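Local coordinates for protein probable N-glycosylase/DNA lyase (Thermotoga maritima, PDB 3N0U) that is a probable DNA glycosylase and lyase of the helix-hairpin-helix clan, with an all-helical fold, at residues H145-R148 against D154-I157; E189-V194 against G203-Y208. All blocks are in the same frame, centred on the assembly; numbering follows the deposited sequence.

Contact 1 (H145-R148 against D154-I157)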
loop_
_atom_site.group_PDB
_atom_site.type_symbol
_atom_site.label_atom_id
_atom_site.label_comp_id
_atom_site.label_asym_id
_atom_site.label_seq_id
_atom_site.Cartn_x
_atom_site.Cartn_y
_atom_site.Cartn_z
ATOM N N HIS A 145 -0.813 1.653 2.774
ATOM C CA HIS A 145 -0.118 0.668 1.968
ATOM C C HIS A 145 1.198 0.238 2.608
ATOM O O HIS A 145 1.467 -0.964 2.738
ATOM C CB HIS A 145 0.133 1.290 0.598
ATOM C CG HIS A 145 0.610 0.334 -0.439
ATOM N ND1 HIS A 145 0.963 0.750 -1.703
ATOM C CD2 HIS A 145 0.769 -1.012 -0.424
ATOM C CE1 HIS A 145 1.335 -0.294 -2.423
ATOM N NE2 HIS A 145 1.226 -1.376 -1.670
ATOM N N PHE A 146 2.010 1.220 3.004
ATOM C CA PHE A 146 3.274 0.940 3.675
ATOM C C PHE A 146 3.036 0.094 4.934
ATOM O O PHE A 146 3.688 -0.941 5.143
ATOM C CB PHE A 146 3.994 2.248 4.040
ATOM C CG PHE A 146 5.167 2.069 4.979
ATOM C CD1 PHE A 146 6.330 1.478 4.546
ATOM C CD2 PHE A 146 5.077 2.484 6.280
ATOM C CE1 PHE A 146 7.389 1.309 5.398
ATOM C CE2 PHE A 146 6.133 2.305 7.145
ATOM C CZ PHE A 146 7.290 1.717 6.693
ATOM N N LEU A 147 2.126 0.534 5.786
ATOM C CA LEU A 147 1.898 -0.184 7.035
ATOM C C LEU A 147 1.422 -1.619 6.781
ATOM O O LEU A 147 1.930 -2.582 7.370
ATOM C CB LEU A 147 0.954 0.611 7.947
ATOM C CG LEU A 147 1.597 1.899 8.502
ATOM C CD1 LEU A 147 0.556 2.809 9.114
ATOM C CD2 LEU A 147 2.693 1.570 9.521
ATOM N N ARG A 148 0.488 -1.790 5.858
ATOM C CA ARG A 148 0.020 -3.116 5.505
ATOM C C ARG A 148 1.179 -4.000 5.037
ATOM O O ARG A 148 1.250 -5.187 5.391
ATOM C CB ARG A 148 -1.041 -2.994 4.405
ATOM C CG ARG A 148 -1.886 -4.240 4.173
ATOM C CD ARG A 148 -1.169 -5.356 3.386
ATOM N NE ARG A 148 -0.642 -4.924 2.099
ATOM C CZ ARG A 148 -1.326 -4.930 0.960
ATOM N NH1 ARG A 148 -2.587 -5.302 0.935
ATOM N NH2 ARG A 148 -0.749 -4.510 -0.158
ATOM N N ASP A 154 -5.037 -3.874 10.051
ATOM C CA ASP A 154 -6.160 -3.047 10.476
ATOM C C ASP A 154 -6.641 -2.020 9.449
ATOM O O ASP A 154 -7.727 -1.450 9.622
ATOM C CB ASP A 154 -5.755 -2.278 11.747
ATOM C CG ASP A 154 -5.086 -3.169 12.796
ATOM O OD1 ASP A 154 -3.964 -3.688 12.550
ATOM O OD2 ASP A 154 -5.673 -3.319 13.884
ATOM N N LEU A 155 -5.846 -1.779 8.403
ATOM C CA LEU A 155 -6.046 -0.606 7.529
ATOM C C LEU A 155 -6.404 -0.989 6.102
ATOM O O LEU A 155 -5.898 -1.968 5.583
ATOM C CB LEU A 155 -4.776 0.253 7.494
ATOM C CG LEU A 155 -4.213 0.684 8.859
ATOM C CD1 LEU A 155 -2.986 1.591 8.632
ATOM C CD2 LEU A 155 -5.293 1.381 9.719
ATOM N N ALA A 156 -7.302 -0.218 5.489
ATOM C CA ALA A 156 -7.602 -0.348 4.069
ATOM C C ALA A 156 -6.709 0.528 3.221
ATOM O O ALA A 156 -6.284 1.614 3.647
ATOM C CB ALA A 156 -9.039 0.035 3.803
ATOM N N ILE A 157 -6.457 0.064 2.000
ATOM C CA ILE A 157 -5.712 0.826 1.008
ATOM C C ILE A 157 -6.699 1.252 -0.072
ATOM O O ILE A 157 -7.023 0.491 -0.987
ATOM C CB ILE A 157 -4.572 -0.011 0.392
ATOM C CG1 ILE A 157 -3.676 -0.577 1.499
ATOM C CG2 ILE A 157 -3.763 0.830 -0.556
ATOM C CD1 ILE A 157 -2.784 -1.738 1.008
#
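His145 meets Ile157 through both its backbone and its side chain. CD1 of Ile157 comes to 3.7 Å from His145 CA, and Ile157 CG1 lies 3.8 Å from His145 N. The isoleucine thus packs directly on the last turn of the helix. CG of His145 is anti to its own backbone nitrogen (chi1 -169°). This carries the imidazole past the isoleucine, with CD2 3.9 Å from Ile157 CD1. The methyl approaches the ring obliquely. The polar end of the ring has a partner elsewhere: NE2 is hydrogen-bonded to the backbone O of Lys219, the C-terminal residue.

Leu147 points at the loop and meets Leu155. Their CD1 methyls lie 3.8 Å apart in a purely apolar contact. Both leucines also touch Arg128 of helix 124-134. The sodium ion is bound by Val132, near the end of helix 124-134, and by Ala135 and Ile138 in the hairpin turn that leads to helix 140-148. The two helices and their turn form the helix-hairpin-helix motif of this family. Residues 154-157 belong to the loop that leads from it to helix 160-168.

Arg148 folds back over Ile157. Its chain bends at chi2 (-77°) and chi3 (-55°), which brings the guanidinium round to the end of the isoleucine. CD1 of Ile157 sits over the centre of one guanidinium face, 3.4 Å above the plane. The nearest atom of the arginine is CZ, 3.5 Å from that methyl. The aliphatic part of the chain adds a wall, with Arg148 CB 4.0 Å from Ile157 CD1. The charge at this buried site is met from helix 202-214: Arg148 NH1 is paired with Asp206 and hydrogen-bonded to Gly203 O.

Contact 2 (E189-V194 against G203-Y208); sequences EILRKV and GKFDLY
The Phe205 ring is met by Leu191 at its edge, near the ring plane. Leu191 CD1 lies 4.1 Å from Phe205 CE2. Val194 reaches the same end of the ring obliquely, with CG1 3.7 Å from Phe205 CZ. A chi1 of -171° sets the Phe205 ring trans to its own backbone N and extends it across to helix 181-198. Phe198, the last residue of that helix, also meets the ring, their planes at about 55°.

The other flat group, the Arg192 guanidinium, takes no part in this apolar contact. It grips Glu189 side-on and in its own plane. NE donates to Glu189 OE1 at 3.0 Å, and NH2 donates to Glu189 OE2 at 2.9 Å. Both oxygens are met on their syn sides, but from somewhat out of the carboxylate plane. Lys193 NZ takes the anti lone pair of Glu189 OE2 at 3.0 Å. This salt-bridge network, all within helix 181-198, probably restricts the rotation of the carboxylate.

Helix 13-44 covers part of the apolar contact, where Leu20 touches Phe205. The buried aromatic between two consecutive helices, 181-198 and 202-214, joined by a short turn, is part of the hydrophobic core of this all-helical glycosylase fold.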
loop_
_atom_site.group_PDB
_atom_site.type_symbol
_atom_site.label_atom_id
_atom_site.label_comp_id
_atom_site.label_asym_id
_atom_site.label_seq_id
_atom_site.Cartn_x
_atom_site.Cartn_y
_atom_site.Cartn_z
ATOM N N GLU A 189 -13.989 2.557 6.945
ATOM C CA GLU A 189 -14.859 1.827 7.859
ATOM C C GLU A 189 -15.954 1.095 7.078
ATOM O O GLU A 189 -16.356 -0.001 7.454
ATOM C CB GLU A 189 -15.454 2.767 8.917
ATOM C CG GLU A 189 -16.517 2.133 9.805
ATOM C CD GLU A 189 -15.996 0.984 10.672
ATOM O OE1 GLU A 189 -14.766 0.853 10.862
ATOM O OE2 GLU A 189 -16.825 0.203 11.179
ATOM N N ILE A 190 -16.448 1.703 6.001
ATOM C CA ILE A 190 -17.383 1.017 5.114
ATOM C C ILE A 190 -16.773 -0.287 4.585
ATOM O O ILE A 190 -17.394 -1.348 4.616
ATOM C CB ILE A 190 -17.755 1.908 3.923
ATOM C CG1 ILE A 190 -18.587 3.098 4.402
ATOM C CG2 ILE A 190 -18.505 1.123 2.884
ATOM C CD1 ILE A 190 -18.975 4.083 3.291
ATOM N N LEU A 191 -15.545 -0.206 4.094
ATOM C CA LEU A 191 -14.882 -1.382 3.562
ATOM C C LEU A 191 -14.539 -2.377 4.663
ATOM O O LEU A 191 -14.453 -3.572 4.392
ATOM C CB LEU A 191 -13.613 -0.994 2.797
ATOM C CG LEU A 191 -13.067 -2.055 1.835
ATOM C CD1 LEU A 191 -14.066 -2.384 0.766
ATOM C CD2 LEU A 191 -11.770 -1.575 1.184
ATOM N N ARG A 192 -14.319 -1.895 5.887
ATOM C CA ARG A 192 -13.992 -2.797 6.984
ATOM C C ARG A 192 -15.172 -3.698 7.250
ATOM O O ARG A 192 -15.007 -4.877 7.527
ATOM C CB ARG A 192 -13.620 -2.056 8.271
ATOM C CG ARG A 192 -13.071 -2.994 9.345
ATOM C CD ARG A 192 -13.125 -2.408 10.765
ATOM N NE ARG A 192 -14.494 -2.097 11.193
ATOM C CZ ARG A 192 -15.426 -2.996 11.505
ATOM N NH1 ARG A 192 -15.164 -4.297 11.443
ATOM N NH2 ARG A 192 -16.636 -2.592 11.877
ATOM N N LYS A 193 -16.370 -3.139 7.183
ATOM C CA LYS A 193 -17.552 -3.948 7.432
ATOM C C LYS A 193 -17.716 -5.013 6.349
ATOM O O LYS A 193 -18.182 -6.107 6.633
ATOM C CB LYS A 193 -18.805 -3.079 7.558
ATOM C CG LYS A 193 -18.815 -2.198 8.810
ATOM C CD LYS A 193 -20.016 -1.252 8.802
ATOM C CE LYS A 193 -20.311 -0.678 10.190
ATOM N NZ LYS A 193 -19.665 0.638 10.441
ATOM N N VAL A 194 -17.306 -4.709 5.119
ATOM C CA VAL A 194 -17.369 -5.696 4.046
ATOM C C VAL A 194 -16.337 -6.795 4.292
ATOM O O VAL A 194 -16.626 -7.976 4.131
ATOM C CB VAL A 194 -17.112 -5.068 2.671
ATOM C CG1 VAL A 194 -17.207 -6.123 1.581
ATOM C CG2 VAL A 194 -18.111 -3.926 2.410
ATOM N N GLY A 203 -6.393 -5.765 5.778
ATOM C CA GLY A 203 -5.117 -5.855 5.095
ATOM C C GLY A 203 -5.056 -7.034 4.135
ATOM O O GLY A 203 -4.494 -6.933 3.028
ATOM N N LYS A 204 -5.618 -8.172 4.544
ATOM C CA LYS A 204 -5.686 -9.340 3.656
ATOM C C LYS A 204 -6.815 -9.210 2.640
ATOM O O LYS A 204 -6.686 -9.645 1.492
ATOM C CB LYS A 204 -5.880 -10.620 4.477
ATOM C CG LYS A 204 -4.628 -11.053 5.174
ATOM C CD LYS A 204 -4.760 -12.362 5.893
ATOM C CE LYS A 204 -3.465 -12.681 6.617
ATOM N NZ LYS A 204 -3.572 -13.947 7.402
ATOM N N PHE A 205 -7.926 -8.637 3.069
ATOM C CA PHE A 205 -9.078 -8.455 2.189
ATOM C C PHE A 205 -8.652 -7.692 0.946
ATOM O O PHE A 205 -9.073 -8.017 -0.159
ATOM C CB PHE A 205 -10.194 -7.700 2.922
ATOM C CG PHE A 205 -11.485 -7.656 2.179
ATOM C CD1 PHE A 205 -12.150 -8.822 1.858
ATOM C CD2 PHE A 205 -12.044 -6.450 1.800
ATOM C CE1 PHE A 205 -13.348 -8.789 1.169
ATOM C CE2 PHE A 205 -13.259 -6.416 1.116
ATOM C CZ PHE A 205 -13.903 -7.592 0.811
ATOM N N ASP A 206 -7.809 -6.684 1.127
ATOM C CA ASP A 206 -7.290 -5.913 -0.012
ATOM C C ASP A 206 -6.688 -6.818 -1.085
ATOM O O ASP A 206 -6.859 -6.578 -2.287
ATOM C CB ASP A 206 -6.210 -4.936 0.454
ATOM C CG ASP A 206 -5.590 -4.172 -0.684
ATOM O OD1 ASP A 206 -6.207 -3.182 -1.147
ATOM O OD2 ASP A 206 -4.481 -4.550 -1.099
ATOM N N LEU A 207 -5.955 -7.843 -0.664
ATOM C CA LEU A 207 -5.322 -8.742 -1.635
ATOM C C LEU A 207 -6.336 -9.611 -2.355
ATOM O O LEU A 207 -6.166 -9.901 -3.531
ATOM C CB LEU A 207 -4.253 -9.596 -0.983
ATOM C CG LEU A 207 -3.097 -8.788 -0.402
ATOM C CD1 LEU A 207 -2.116 -9.754 0.225
ATOM C CD2 LEU A 207 -2.413 -7.942 -1.480
ATOM N N TYR A 208 -7.396 -10.016 -1.666
ATOM C CA TYR A 208 -8.465 -10.736 -2.347
ATOM C C TYR A 208 -9.133 -9.818 -3.383
ATOM O O TYR A 208 -9.427 -10.253 -4.491
ATOM C CB TYR A 208 -9.481 -11.294 -1.340
ATOM C CG TYR A 208 -8.966 -12.475 -0.556
ATOM C CD1 TYR A 208 -8.969 -13.747 -1.095
ATOM C CD2 TYR A 208 -8.497 -12.321 0.742
ATOM C CE1 TYR A 208 -8.505 -14.834 -0.369
ATOM C CE2 TYR A 208 -8.023 -13.398 1.468
ATOM C CZ TYR A 208 -8.045 -14.652 0.904
ATOM O OH TYR A 208 -7.575 -15.734 1.587
#

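Overall arrangement
Helix 13-44, near the N terminus, runs past both contacts: it touches Arg148 of contact 1 and Val194 and Phe205 of contact 2. Further on, contact 1 closes the short loop after helix 140-148. The chain then passes through helix 160-168. Contact 2 closes the end of helix 181-198 and the short turn into helix 202-214. The two closures follow in series; they neither nest nor cross. In space their centres are about 10 Å apart. The Arg148 NH1 to Asp206 OD2 salt bridge, 2.9 Å long, joins them directly. It ties the second helix of the helix-hairpin-helix motif to the C-terminal helix 202-214.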